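Local coordinates for protein lipopolysaccharide heptosyltransferase 2 (Escherichia coli, PDB 1PSW) that transfers the second heptose from ADP-L-glycero-beta-D-manno-heptose onto heptosyl-Kdo2-lipid A, building the inner core of lipopolysaccharide, at residues H104-R109 with D119-D124; I3-P8 with Y85-S90; E126-M131 with R146-L151. One frame throughout, in Å; residues are numbered along the deposited sequence.

Contact 1. Residues H104-R109 with D119-D124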
ATOM      1  N   HIS A 104      18.252  -2.318  21.599  1.00 40.09           N
ATOM      2  CA  HIS A 104      17.263  -1.253  21.449  1.00 40.22           C
ATOM      3  C   HIS A 104      16.073  -1.698  20.611  1.00 38.21           C
ATOM      4  O   HIS A 104      16.193  -1.929  19.411  1.00 37.25           O
ATOM      5  CB  HIS A 104      17.925  -0.033  20.806  1.00 44.61           C
ATOM      6  CG  HIS A 104      19.134   0.450  21.544  1.00 49.62           C
ATOM      7  ND1 HIS A 104      20.238  -0.346  21.767  1.00 51.52           N
ATOM      8  CD2 HIS A 104      19.411   1.644  22.120  1.00 52.86           C
ATOM      9  CE1 HIS A 104      21.141   0.337  22.448  1.00 52.48           C
ATOM     10  NE2 HIS A 104      20.664   1.548  22.675  1.00 53.79           N
ATOM     11  N   ARG A 105      14.921  -1.803  21.259  1.00 35.12           N
ATOM     12  CA  ARG A 105      13.696  -2.227  20.599  1.00 34.25           C
ATOM     13  C   ARG A 105      12.622  -1.147  20.737  1.00 34.02           C
ATOM     14  O   ARG A 105      12.104  -0.913  21.829  1.00 32.52           O
ATOM     15  CB  ARG A 105      13.229  -3.545  21.213  1.00 33.69           C
ATOM     16  CG  ARG A 105      14.334  -4.600  21.261  1.00 33.76           C
ATOM     17  CD  ARG A 105      13.840  -5.925  21.828  1.00 35.71           C
ATOM     18  NE  ARG A 105      13.451  -5.825  23.236  1.00 37.49           N
ATOM     19  CZ  ARG A 105      14.287  -5.536  24.230  1.00 38.72           C
ATOM     20  NH1 ARG A 105      15.571  -5.314  23.982  1.00 37.41           N
ATOM     21  NH2 ARG A 105      13.840  -5.471  25.477  1.00 38.19           N
ATOM     22  N   THR A 106      12.291  -0.506  19.615  1.00 32.73           N
ATOM     23  CA  THR A 106      11.319   0.591  19.580  1.00 31.29           C
ATOM     24  C   THR A 106       9.977   0.269  18.924  1.00 30.17           C
ATOM     25  O   THR A 106       9.898  -0.560  18.019  1.00 27.65           O
ATOM     26  CB  THR A 106      11.906   1.805  18.835  1.00 32.02           C
ATOM     27  OG1 THR A 106      13.205   2.106  19.358  1.00 32.98           O
ATOM     28  CG2 THR A 106      10.997   3.019  18.993  1.00 31.38           C
ATOM     29  N   GLY A 107       8.930   0.954  19.377  1.00 28.94           N
ATOM     30  CA  GLY A 107       7.603   0.755  18.821  1.00 28.24           C
ATOM     31  C   GLY A 107       6.526   1.392  19.674  1.00 28.92           C
ATOM     32  O   GLY A 107       6.755   1.680  20.849  1.00 29.89           O
ATOM     33  N   TRP A 108       5.356   1.637  19.092  1.00 27.98           N
ATOM     34  CA  TRP A 108       4.270   2.223  19.870  1.00 27.17           C
ATOM     35  C   TRP A 108       3.799   1.160  20.853  1.00 27.59           C
ATOM     36  O   TRP A 108       3.935  -0.034  20.597  1.00 25.92           O
ATOM     37  CB  TRP A 108       3.119   2.668  18.964  1.00 26.23           C
ATOM     38  CG  TRP A 108       3.518   3.771  18.033  1.00 25.28           C
ATOM     39  CD1 TRP A 108       3.904   3.650  16.727  1.00 24.21           C
ATOM     40  CD2 TRP A 108       3.621   5.166  18.355  1.00 24.42           C
ATOM     41  NE1 TRP A 108       4.241   4.884  16.217  1.00 22.85           N
ATOM     42  CE2 TRP A 108       4.077   5.829  17.195  1.00 23.59           C
ATOM     43  CE3 TRP A 108       3.372   5.920  19.514  1.00 25.68           C
ATOM     44  CZ2 TRP A 108       4.293   7.207  17.156  1.00 23.52           C
ATOM     45  CZ3 TRP A 108       3.585   7.297  19.474  1.00 26.24           C
ATOM     46  CH2 TRP A 108       4.042   7.923  18.301  1.00 26.32           C
ATOM     47  N   ARG A 109       3.257   1.595  21.981  1.00 28.19           N
ATOM     48  CA  ARG A 109       2.798   0.672  23.011  1.00 29.65           C
ATOM     49  C   ARG A 109       1.939  -0.479  22.492  1.00 29.87           C
ATOM     50  O   ARG A 109       2.147  -1.627  22.879  1.00 29.63           O
ATOM     51  CB  ARG A 109       2.046   1.441  24.099  1.00 30.58           C
ATOM     52  CG  ARG A 109       1.720   0.616  25.331  1.00 32.65           C
ATOM     53  CD  ARG A 109       1.256   1.509  26.469  1.00 33.78           C
ATOM     54  NE  ARG A 109       0.028   2.231  26.149  1.00 35.33           N
ATOM     55  CZ  ARG A 109      -0.523   3.145  26.942  1.00 35.73           C
ATOM     56  NH1 ARG A 109       0.051   3.445  28.098  1.00 35.56           N
ATOM     57  NH2 ARG A 109      -1.644   3.755  26.581  1.00 35.04           N
ATOM     58  N   ASP A 119      11.782   0.728  24.570  1.00 43.06           N
ATOM     59  CA  ASP A 119      11.657   2.100  24.096  1.00 41.76           C
ATOM     60  C   ASP A 119      10.228   2.274  23.594  1.00 42.19           C
ATOM     61  O   ASP A 119       9.992   2.578  22.423  1.00 42.91           O
ATOM     62  CB  ASP A 119      12.669   2.368  22.978  1.00 42.64           C
ATOM     63  CG  ASP A 119      12.588   3.785  22.439  1.00 43.73           C
ATOM     64  OD1 ASP A 119      12.212   4.698  23.200  1.00 46.62           O
ATOM     65  OD2 ASP A 119      12.917   3.991  21.253  1.00 42.92           O
ATOM     66  N   VAL A 120       9.283   2.062  24.505  1.00 40.67           N
ATOM     67  CA  VAL A 120       7.860   2.172  24.212  1.00 39.65           C
ATOM     68  C   VAL A 120       7.432   3.624  24.038  1.00 38.67           C
ATOM     69  O   VAL A 120       7.835   4.500  24.804  1.00 38.97           O
ATOM     70  CB  VAL A 120       7.023   1.531  25.347  1.00 41.49           C
ATOM     71  CG1 VAL A 120       7.339   2.209  26.673  1.00 42.67           C
ATOM     72  CG2 VAL A 120       5.539   1.639  25.035  1.00 42.65           C
ATOM     73  N   ARG A 121       6.618   3.875  23.020  1.00 35.92           N
ATOM     74  CA  ARG A 121       6.127   5.220  22.748  1.00 34.79           C
ATOM     75  C   ARG A 121       4.623   5.234  23.010  1.00 33.13           C
ATOM     76  O   ARG A 121       3.890   4.414  22.460  1.00 31.57           O
ATOM     77  CB  ARG A 121       6.406   5.602  21.287  1.00 34.88           C
ATOM     78  CG  ARG A 121       7.847   5.386  20.813  1.00 34.47           C
ATOM     79  CD  ARG A 121       8.839   6.253  21.573  1.00 34.51           C
ATOM     80  NE  ARG A 121      10.214   6.095  21.091  1.00 34.45           N
ATOM     81  CZ  ARG A 121      10.675   6.582  19.941  1.00 34.30           C
ATOM     82  NH1 ARG A 121       9.875   7.269  19.134  1.00 31.26           N
ATOM     83  NH2 ARG A 121      11.944   6.392  19.603  1.00 32.00           N
ATOM     84  N   VAL A 122       4.164   6.154  23.856  1.00 34.12           N
ATOM     85  CA  VAL A 122       2.739   6.251  24.168  1.00 34.78           C
ATOM     86  C   VAL A 122       2.083   7.095  23.086  1.00 34.40           C
ATOM     87  O   VAL A 122       2.444   8.256  22.884  1.00 32.14           O
ATOM     88  CB  VAL A 122       2.487   6.924  25.534  1.00 36.11           C
ATOM     89  CG1 VAL A 122       1.017   6.822  25.892  1.00 35.85           C
ATOM     90  CG2 VAL A 122       3.346   6.276  26.601  1.00 38.60           C
ATOM     91  N   LEU A 123       1.108   6.505  22.406  1.00 34.97           N
ATOM     92  CA  LEU A 123       0.416   7.167  21.314  1.00 35.94           C
ATOM     93  C   LEU A 123      -0.733   8.097  21.687  1.00 37.17           C
ATOM     94  O   LEU A 123      -1.648   7.726  22.419  1.00 36.66           O
ATOM     95  CB  LEU A 123      -0.091   6.108  20.330  1.00 35.21           C
ATOM     96  CG  LEU A 123      -0.867   6.594  19.105  1.00 35.98           C
ATOM     97  CD1 LEU A 123       0.005   7.531  18.283  1.00 34.18           C
ATOM     98  CD2 LEU A 123      -1.308   5.399  18.271  1.00 34.73           C
ATOM     99  N   ASP A 124      -0.665   9.317  21.164  1.00 37.81           N
ATOM    100  CA  ASP A 124      -1.692  10.333  21.370  1.00 37.54           C
ATOM    101  C   ASP A 124      -2.295  10.503  19.974  1.00 36.37           C
ATOM    102  O   ASP A 124      -1.764  11.247  19.150  1.00 35.06           O
ATOM    103  CB  ASP A 124      -1.054  11.647  21.830  1.00 39.20           C
ATOM    104  CG  ASP A 124      -2.083  12.717  22.159  1.00 40.97           C
ATOM    105  OD1 ASP A 124      -3.137  12.764  21.490  1.00 40.18           O
ATOM    106  OD2 ASP A 124      -1.836  13.524  23.078  1.00 44.03           O
TER
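Thr106 and Asp119 lie side by side on one face of a parallel sheet, and the hydroxyl OG1 of Thr106 gives its proton to Asp119 OD2 over 2.7 Å, on the anti lone pair. Arg121, two residues along the same strand, holds the carboxylate side-on: NE reaches OD1 in a nearly straight bond (171°), and NH2 meets OD2 on its syn side at 3.1 Å. Thr106 CG2, anti to the backbone N, rests over one face of that guanidinium. Farther along, the Trp108 indole is sandwiched, with Arg121 CB against one face and Leu123 CD1 over the other, a CH-pi contact 4.0 Å from the centroid of the six-membered ring. Main-chain bonds set this register: Arg121 N to Gly107 O at 3.1 Å and Arg109 N to Arg121 O at 2.9 Å join the edge strand 119-121 to strand 104-108 and the residue after it. Outside the pair, Arg121 NH2 also reaches the carbonyl of Tyr140, and Trp108 NE1 that of Arg134. With OD1 held by Arg121 NE, and OD2 accepting from both Thr106 OG1 and Arg121 NH2, the carboxylate's rotation is fixed and its charged form would probably be favoured at the sheet's edge.

Contact 2. Residues I3-P8 with Y85-S90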
ATOM      1  N   ILE A   3      19.766  -2.567  11.367  1.00 26.62           N
ATOM      2  CA  ILE A   3      18.420  -2.417  11.883  1.00 25.40           C
ATOM      3  C   ILE A   3      17.482  -3.525  11.421  1.00 24.36           C
ATOM      4  O   ILE A   3      17.467  -3.899  10.250  1.00 24.41           O
ATOM      5  CB  ILE A   3      17.845  -1.050  11.450  1.00 23.48           C
ATOM      6  CG1 ILE A   3      18.764   0.071  11.944  1.00 24.29           C
ATOM      7  CG2 ILE A   3      16.448  -0.876  11.995  1.00 22.69           C
ATOM      8  CD1 ILE A   3      18.466   1.438  11.344  1.00 21.54           C
ATOM      9  N   LEU A   4      16.704  -4.051  12.363  1.00 21.80           N
ATOM     10  CA  LEU A   4      15.728  -5.086  12.061  1.00 21.97           C
ATOM     11  C   LEU A   4      14.345  -4.470  12.223  1.00 22.28           C
ATOM     12  O   LEU A   4      14.036  -3.881  13.258  1.00 23.97           O
ATOM     13  CB  LEU A   4      15.862  -6.271  13.020  1.00 21.87           C
ATOM     14  CG  LEU A   4      14.718  -7.293  12.936  1.00 23.34           C
ATOM     15  CD1 LEU A   4      14.707  -7.945  11.567  1.00 22.61           C
ATOM     16  CD2 LEU A   4      14.869  -8.356  14.028  1.00 25.70           C
ATOM     17  N   VAL A   5      13.516  -4.606  11.197  1.00 20.70           N
ATOM     18  CA  VAL A   5      12.169  -4.058  11.254  1.00 19.91           C
ATOM     19  C   VAL A   5      11.128  -5.159  11.133  1.00 20.70           C
ATOM     20  O   VAL A   5      11.205  -6.002  10.241  1.00 21.31           O
ATOM     21  CB  VAL A   5      11.927  -3.027  10.116  1.00 18.41           C
ATOM     22  CG1 VAL A   5      10.465  -2.587  10.105  1.00 19.30           C
ATOM     23  CG2 VAL A   5      12.829  -1.827  10.301  1.00 18.89           C
ATOM     24  N   ILE A   6      10.172  -5.166  12.054  1.00 20.99           N
ATOM     25  CA  ILE A   6       9.096  -6.139  12.007  1.00 21.00           C
ATOM     26  C   ILE A   6       8.021  -5.390  11.236  1.00 21.26           C
ATOM     27  O   ILE A   6       7.375  -4.492  11.776  1.00 20.29           O
ATOM     28  CB  ILE A   6       8.572  -6.482  13.420  1.00 22.44           C
ATOM     29  CG1 ILE A   6       9.721  -6.958  14.313  1.00 21.42           C
ATOM     30  CG2 ILE A   6       7.476  -7.534  13.323  1.00 21.95           C
ATOM     31  CD1 ILE A   6      10.441  -8.202  13.812  1.00 22.17           C
ATOM     32  N   GLY A   7       7.853  -5.735   9.965  1.00 22.43           N
ATOM     33  CA  GLY A   7       6.881  -5.037   9.142  1.00 22.41           C
ATOM     34  C   GLY A   7       5.449  -5.500   9.299  1.00 23.94           C
ATOM     35  O   GLY A   7       5.200  -6.612   9.782  1.00 22.15           O
ATOM     36  N   PRO A   8       4.482  -4.660   8.894  1.00 23.53           N
ATOM     37  CA  PRO A   8       3.064  -5.004   8.997  1.00 25.84           C
ATOM     38  C   PRO A   8       2.668  -6.054   7.971  1.00 26.40           C
ATOM     39  O   PRO A   8       3.423  -6.330   7.040  1.00 29.23           O
ATOM     40  CB  PRO A   8       2.374  -3.664   8.779  1.00 25.53           C
ATOM     41  CG  PRO A   8       3.287  -2.970   7.829  1.00 25.15           C
ATOM     42  CD  PRO A   8       4.653  -3.280   8.401  1.00 24.78           C
ATOM     43  N   TYR A  85      12.683  -2.242  15.239  1.00 22.42           N
ATOM     44  CA  TYR A  85      11.454  -1.451  15.215  1.00 22.09           C
ATOM     45  C   TYR A  85      10.296  -2.405  14.955  1.00 20.87           C
ATOM     46  O   TYR A  85      10.301  -3.139  13.970  1.00 23.26           O
ATOM     47  CB  TYR A  85      11.507  -0.390  14.105  1.00 21.12           C
ATOM     48  CG  TYR A  85      12.534   0.696  14.329  1.00 20.65           C
ATOM     49  CD1 TYR A  85      12.221   1.847  15.057  1.00 22.48           C
ATOM     50  CD2 TYR A  85      13.837   0.553  13.858  1.00 20.88           C
ATOM     51  CE1 TYR A  85      13.182   2.822  15.310  1.00 21.53           C
ATOM     52  CE2 TYR A  85      14.803   1.526  14.113  1.00 22.72           C
ATOM     53  CZ  TYR A  85      14.471   2.652  14.837  1.00 22.21           C
ATOM     54  OH  TYR A  85      15.428   3.606  15.108  1.00 24.87           O
ATOM     55  N   VAL A  86       9.311  -2.398  15.843  1.00 19.83           N
ATOM     56  CA  VAL A  86       8.151  -3.264  15.692  1.00 20.86           C
ATOM     57  C   VAL A  86       6.981  -2.401  15.245  1.00 20.06           C
ATOM     58  O   VAL A  86       6.525  -1.530  15.989  1.00 21.33           O
ATOM     59  CB  VAL A  86       7.811  -3.974  17.027  1.00 20.72           C
ATOM     60  CG1 VAL A  86       6.670  -4.961  16.829  1.00 20.78           C
ATOM     61  CG2 VAL A  86       9.042  -4.698  17.555  1.00 21.08           C
ATOM     62  N   LEU A  87       6.496  -2.637  14.025  1.00 19.59           N
ATOM     63  CA  LEU A  87       5.402  -1.838  13.461  1.00 19.05           C
ATOM     64  C   LEU A  87       4.004  -2.363  13.743  1.00 18.52           C
ATOM     65  O   LEU A  87       3.071  -1.582  13.914  1.00 19.53           O
ATOM     66  CB  LEU A  87       5.629  -1.652  11.955  1.00 18.19           C
ATOM     67  CG  LEU A  87       6.982  -0.995  11.621  1.00 18.88           C
ATOM     68  CD1 LEU A  87       7.099  -0.731  10.116  1.00 19.53           C
ATOM     69  CD2 LEU A  87       7.118   0.312  12.400  1.00 19.65           C
ATOM     70  N   PRO A  88       3.829  -3.691  13.783  1.00 20.06           N
ATOM     71  CA  PRO A  88       2.479  -4.187  14.070  1.00 21.73           C
ATOM     72  C   PRO A  88       2.163  -3.808  15.518  1.00 22.94           C
ATOM     73  O   PRO A  88       3.065  -3.418  16.261  1.00 21.98           O
ATOM     74  CB  PRO A  88       2.617  -5.699  13.884  1.00 23.00           C
ATOM     75  CG  PRO A  88       3.719  -5.815  12.866  1.00 21.25           C
ATOM     76  CD  PRO A  88       4.708  -4.791  13.348  1.00 20.52           C
ATOM     77  N   ASN A  89       0.902  -3.907  15.923  1.00 24.77           N
ATOM     78  CA  ASN A  89       0.532  -3.566  17.294  1.00 27.77           C
ATOM     79  C   ASN A  89       0.409  -4.800  18.183  1.00 28.47           C
ATOM     80  O   ASN A  89       0.428  -4.683  19.403  1.00 29.69           O
ATOM     81  CB  ASN A  89      -0.796  -2.801  17.315  1.00 27.38           C
ATOM     82  CG  ASN A  89      -0.652  -1.371  16.828  1.00 30.24           C
ATOM     83  OD1 ASN A  89       0.020  -0.553  17.458  1.00 30.65           O
ATOM     84  ND2 ASN A  89      -1.281  -1.064  15.698  1.00 33.95           N
ATOM     85  N   SER A  90       0.296  -5.976  17.573  1.00 30.57           N
ATOM     86  CA  SER A  90       0.144  -7.212  18.331  1.00 33.05           C
ATOM     87  C   SER A  90       1.277  -7.420  19.324  1.00 33.66           C
ATOM     88  O   SER A  90       2.416  -7.015  19.093  1.00 32.91           O
ATOM     89  CB  SER A  90       0.073  -8.414  17.395  1.00 34.48           C
ATOM     90  OG  SER A  90       1.346  -8.714  16.871  1.00 34.90           O
TER
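Ile6 and Val86 stand side by side on one face of the parallel sheet, in the N-terminal Rossmann-like domain of this GT-B glycosyltransferase, where strand 2-6 runs beside strand 83-86. Ile6 CG1 meets Val86 CG2 at 4.0 Å; these beta-branched side chains suit a strand, and Pro97 of helix 95-99 packs on both. On the other face Val5 and Tyr85 are paired in register. Ile3 puts its CG2 methyl against the edge of the Tyr85 ring, in its plane and 3.5 Å from CD2. The methyl lies anti to the backbone N (chi1 of CG1 -57°), which turns it to this rim, while the phenol OH bonds to Arg83. Past the end of strand 83-86, Leu87 points toward strand 2-6, and its CD1 fills the hollow between Val5 CG1, at 3.8 Å, and Pro8 CD, at 3.9 Å. Ser17 of helix 11-27 also touches Leu87, whereas Tyr21 of that helix lies on Val5. Gly7 suits its place before Pro8, since a side chain there would be crowded by the proline ring. Three main-chain bonds keep the strands level: Tyr85 N to Leu4 O, Ile6 N to Tyr85 O at 2.8 Å, and Leu87 N to Ile6 O. Pro88, which has no N-H to offer, meets residues 3-8 with its ring carbons instead. Its ring crosses Ile6 at about a right angle, with CD 3.9 Å from Ile6 CG2, and Pro88 CG comes within 3.5 Å of Gly7 O.

Contact 3. Residues E126-M131 with R146-L151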
ATOM      1  N   GLU A 126      -4.573  12.192  18.697  1.00 33.54           N
ATOM      2  CA  GLU A 126      -4.824  13.553  18.248  1.00 33.56           C
ATOM      3  C   GLU A 126      -3.535  14.273  17.881  1.00 30.59           C
ATOM      4  O   GLU A 126      -3.543  15.204  17.075  1.00 29.66           O
ATOM      5  CB  GLU A 126      -5.570  14.336  19.327  1.00 37.57           C
ATOM      6  CG  GLU A 126      -6.947  13.771  19.645  1.00 44.78           C
ATOM      7  CD  GLU A 126      -7.776  14.677  20.536  1.00 48.64           C
ATOM      8  OE1 GLU A 126      -7.331  14.972  21.666  1.00 51.92           O
ATOM      9  OE2 GLU A 126      -8.874  15.094  20.105  1.00 51.52           O
ATOM     10  N   ALA A 127      -2.426  13.842  18.474  1.00 26.26           N
ATOM     11  CA  ALA A 127      -1.132  14.457  18.199  1.00 24.75           C
ATOM     12  C   ALA A 127      -0.481  13.892  16.934  1.00 23.11           C
ATOM     13  O   ALA A 127       0.416  14.510  16.360  1.00 23.06           O
ATOM     14  CB  ALA A 127      -0.205  14.266  19.400  1.00 23.66           C
ATOM     15  N   TRP A 128      -0.938  12.713  16.517  1.00 21.18           N
ATOM     16  CA  TRP A 128      -0.423  12.036  15.317  1.00 21.80           C
ATOM     17  C   TRP A 128      -1.610  11.494  14.525  1.00 20.65           C
ATOM     18  O   TRP A 128      -1.897  10.301  14.570  1.00 21.22           O
ATOM     19  CB  TRP A 128       0.493  10.875  15.708  1.00 22.64           C
ATOM     20  CG  TRP A 128       1.528  11.258  16.709  1.00 23.21           C
ATOM     21  CD1 TRP A 128       1.404  11.231  18.070  1.00 23.54           C
ATOM     22  CD2 TRP A 128       2.826  11.791  16.435  1.00 23.28           C
ATOM     23  NE1 TRP A 128       2.543  11.716  18.660  1.00 22.85           N
ATOM     24  CE2 TRP A 128       3.432  12.071  17.680  1.00 23.93           C
ATOM     25  CE3 TRP A 128       3.534  12.068  15.259  1.00 23.47           C
ATOM     26  CZ2 TRP A 128       4.719  12.612  17.782  1.00 22.95           C
ATOM     27  CZ3 TRP A 128       4.811  12.606  15.361  1.00 23.44           C
ATOM     28  CH2 TRP A 128       5.388  12.873  16.613  1.00 25.05           C
ATOM     29  N   PRO A 129      -2.303  12.367  13.776  1.00 20.75           N
ATOM     30  CA  PRO A 129      -3.476  11.997  12.972  1.00 20.83           C
ATOM     31  C   PRO A 129      -3.233  11.076  11.777  1.00 20.17           C
ATOM     32  O   PRO A 129      -4.130  10.328  11.384  1.00 20.33           O
ATOM     33  CB  PRO A 129      -4.036  13.350  12.549  1.00 21.52           C
ATOM     34  CG  PRO A 129      -2.802  14.179  12.406  1.00 23.13           C
ATOM     35  CD  PRO A 129      -1.995  13.801  13.625  1.00 20.51           C
ATOM     36  N   LEU A 130      -2.034  11.115  11.206  1.00 18.91           N
ATOM     37  CA  LEU A 130      -1.733  10.279  10.045  1.00 18.99           C
ATOM     38  C   LEU A 130      -0.852   9.085  10.384  1.00 17.23           C
ATOM     39  O   LEU A 130       0.080   9.206  11.166  1.00 16.59           O
ATOM     40  CB  LEU A 130      -1.050  11.122   8.961  1.00 18.46           C
ATOM     41  CG  LEU A 130      -1.837  12.343   8.463  1.00 19.70           C
ATOM     42  CD1 LEU A 130      -1.076  13.027   7.332  1.00 18.27           C
ATOM     43  CD2 LEU A 130      -3.207  11.897   7.987  1.00 21.15           C
HETATM   44  N   MSE A 131      -1.155   7.934   9.796  1.00 18.64           N
HETATM   45  CA  MSE A 131      -0.359   6.745  10.034  1.00 20.14           C
HETATM   46  C   MSE A 131       1.081   6.974   9.602  1.00 19.07           C
HETATM   47  O   MSE A 131       1.999   6.507  10.266  1.00 17.92           O
HETATM   48  CB  MSE A 131      -0.914   5.537   9.272  1.00 24.57           C
HETATM   49  CG  MSE A 131       0.136   4.449   9.022  1.00 33.11           C
HETATM   50 SE   MSE A 131      -0.565   2.800   8.265  1.00 48.09          SE
HETATM   51  CE  MSE A 131      -0.531   1.672   9.831  1.00 41.85           C
ATOM     52  N   ARG A 146       6.448  15.532  20.226  1.00 43.17           N
ATOM     53  CA  ARG A 146       5.215  15.479  21.006  1.00 42.00           C
ATOM     54  C   ARG A 146       4.031  15.452  20.054  1.00 38.40           C
ATOM     55  O   ARG A 146       3.004  14.844  20.347  1.00 38.00           O
ATOM     56  CB  ARG A 146       5.110  16.686  21.937  1.00 45.71           C
ATOM     57  CG  ARG A 146       5.241  18.007  21.229  1.00 50.81           C
ATOM     58  CD  ARG A 146       5.287  19.167  22.203  1.00 55.68           C
ATOM     59  NE  ARG A 146       5.772  20.378  21.547  1.00 59.45           N
ATOM     60  CZ  ARG A 146       6.995  20.511  21.045  1.00 59.68           C
ATOM     61  NH1 ARG A 146       7.862  19.509  21.127  1.00 60.41           N
ATOM     62  NH2 ARG A 146       7.349  21.644  20.453  1.00 60.02           N
ATOM     63  N   THR A 147       4.179  16.122  18.913  1.00 34.48           N
ATOM     64  CA  THR A 147       3.130  16.155  17.894  1.00 31.40           C
ATOM     65  C   THR A 147       3.783  16.036  16.522  1.00 28.22           C
ATOM     66  O   THR A 147       4.995  16.184  16.395  1.00 25.25           O
ATOM     67  CB  THR A 147       2.306  17.469  17.938  1.00 31.17           C
ATOM     68  OG1 THR A 147       3.100  18.553  17.443  1.00 34.98           O
ATOM     69  CG2 THR A 147       1.870  17.780  19.362  1.00 34.44           C
ATOM     70  N   ALA A 148       2.977  15.774  15.500  1.00 25.79           N
ATOM     71  CA  ALA A 148       3.486  15.627  14.146  1.00 25.87           C
ATOM     72  C   ALA A 148       4.125  16.909  13.637  1.00 25.65           C
ATOM     73  O   ALA A 148       4.949  16.873  12.722  1.00 24.48           O
ATOM     74  CB  ALA A 148       2.359  15.189  13.208  1.00 24.77           C
ATOM     75  N   GLN A 149       3.759  18.043  14.223  1.00 25.94           N
ATOM     76  CA  GLN A 149       4.321  19.319  13.793  1.00 27.42           C
ATOM     77  C   GLN A 149       5.809  19.415  14.106  1.00 26.25           C
ATOM     78  O   GLN A 149       6.517  20.201  13.483  1.00 26.25           O
ATOM     79  CB  GLN A 149       3.570  20.477  14.454  1.00 30.86           C
ATOM     80  CG  GLN A 149       4.095  21.868  14.090  1.00 36.37           C
ATOM     81  CD  GLN A 149       4.163  22.108  12.585  1.00 40.92           C
ATOM     82  OE1 GLN A 149       3.209  21.823  11.854  1.00 42.41           O
ATOM     83  NE2 GLN A 149       5.288  22.650  12.117  1.00 41.06           N
ATOM     84  N   ASP A 150       6.284  18.623  15.066  1.00 25.29           N
ATOM     85  CA  ASP A 150       7.700  18.640  15.419  1.00 27.09           C
ATOM     86  C   ASP A 150       8.568  17.864  14.436  1.00 27.31           C
ATOM     87  O   ASP A 150       9.790  18.003  14.439  1.00 29.16           O
ATOM     88  CB  ASP A 150       7.927  18.065  16.816  1.00 28.30           C
ATOM     89  CG  ASP A 150       7.291  18.904  17.898  1.00 29.77           C
ATOM     90  OD1 ASP A 150       7.231  20.141  17.731  1.00 30.49           O
ATOM     91  OD2 ASP A 150       6.865  18.323  18.912  1.00 29.26           O
ATOM     92  N   LEU A 151       7.946  17.045  13.597  1.00 25.43           N
ATOM     93  CA  LEU A 151       8.698  16.256  12.635  1.00 25.56           C
ATOM     94  C   LEU A 151       9.425  17.115  11.617  1.00 26.66           C
ATOM     95  O   LEU A 151       8.831  18.007  11.006  1.00 26.20           O
ATOM     96  CB  LEU A 151       7.772  15.290  11.898  1.00 24.41           C
ATOM     97  CG  LEU A 151       7.192  14.130  12.699  1.00 24.74           C
ATOM     98  CD1 LEU A 151       6.220  13.359  11.818  1.00 24.37           C
ATOM     99  CD2 LEU A 151       8.319  13.222  13.188  1.00 24.13           C
TER
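Trp128 lays one face of its indole on the backbone of Thr147 and Ala148, and this flat contact is the tight half of the meeting. Thr147 C and Ala148 N both sit over that face, displaced toward the rim, and CH2 of Trp128 comes to 3.3 Å from Thr147 O. Ala148 suits its place because it is small: its CA approaches Trp128 CZ3 to 3.5 Å, and its CB lies 3.9 Å from CE3 of the same ring. At the edge of the indole, in its plane, Leu151 brings CG to 3.9 Å from CZ3. In Trp128, chi1 (-49°) sets CG anti to the carbonyl carbon, and chi2 (88°) turns the ring plane toward residues 147-148. One hydrogen bond joins the backbones, Ala148 N to Ala127 O at 3.0 Å, and beside it Ala127 CB rests against Arg146 O at 3.4 Å. The two segments flank helix 131-137 along the chain, the earlier one running into its first turn, in the N-terminal half of the GT-B fold; Leu130 is at the helix N-cap position, and residues 148-150 form a short 3-10 turn. Glu133 and Ile136 of the helix touch Leu151, Ala137 touches Trp128, and the Trp108 ring meets the Trp128 ring edge-to-face. An alanine in place of Trp128 would probably open a gap over the Thr147-Ala148 backbone and deprive Leu151 of its aromatic neighbour. Toward solvent the contact thins out. Thr147 CG2 is 4.1 Å from Ala127 CB, and the Arg146 side chain sets off away from residues 126-131, its charged end suiting a solvent-exposed position.

In the fold
Contact 2 is the core of the three: it joins two central strands, 2-6 and 83-86, and its side chains meet almost wholly through hydrocarbon. Contact 1 belongs to the same six-stranded sheet but lies at its edge, where a salt bridge and an indole partly replace aliphatic packing. Strands 83-86 and 104-108 are neighbours, so the two contacts touch directly, Thr106 CB packing on Tyr85 CD1. Contact 3 uses no strand at all; it pairs two loops through an aromatic face and one backbone bond. It meets contact 1 where Leu123 packs on Trp128, but stays about 6 Å from contact 2 at the nearest atoms.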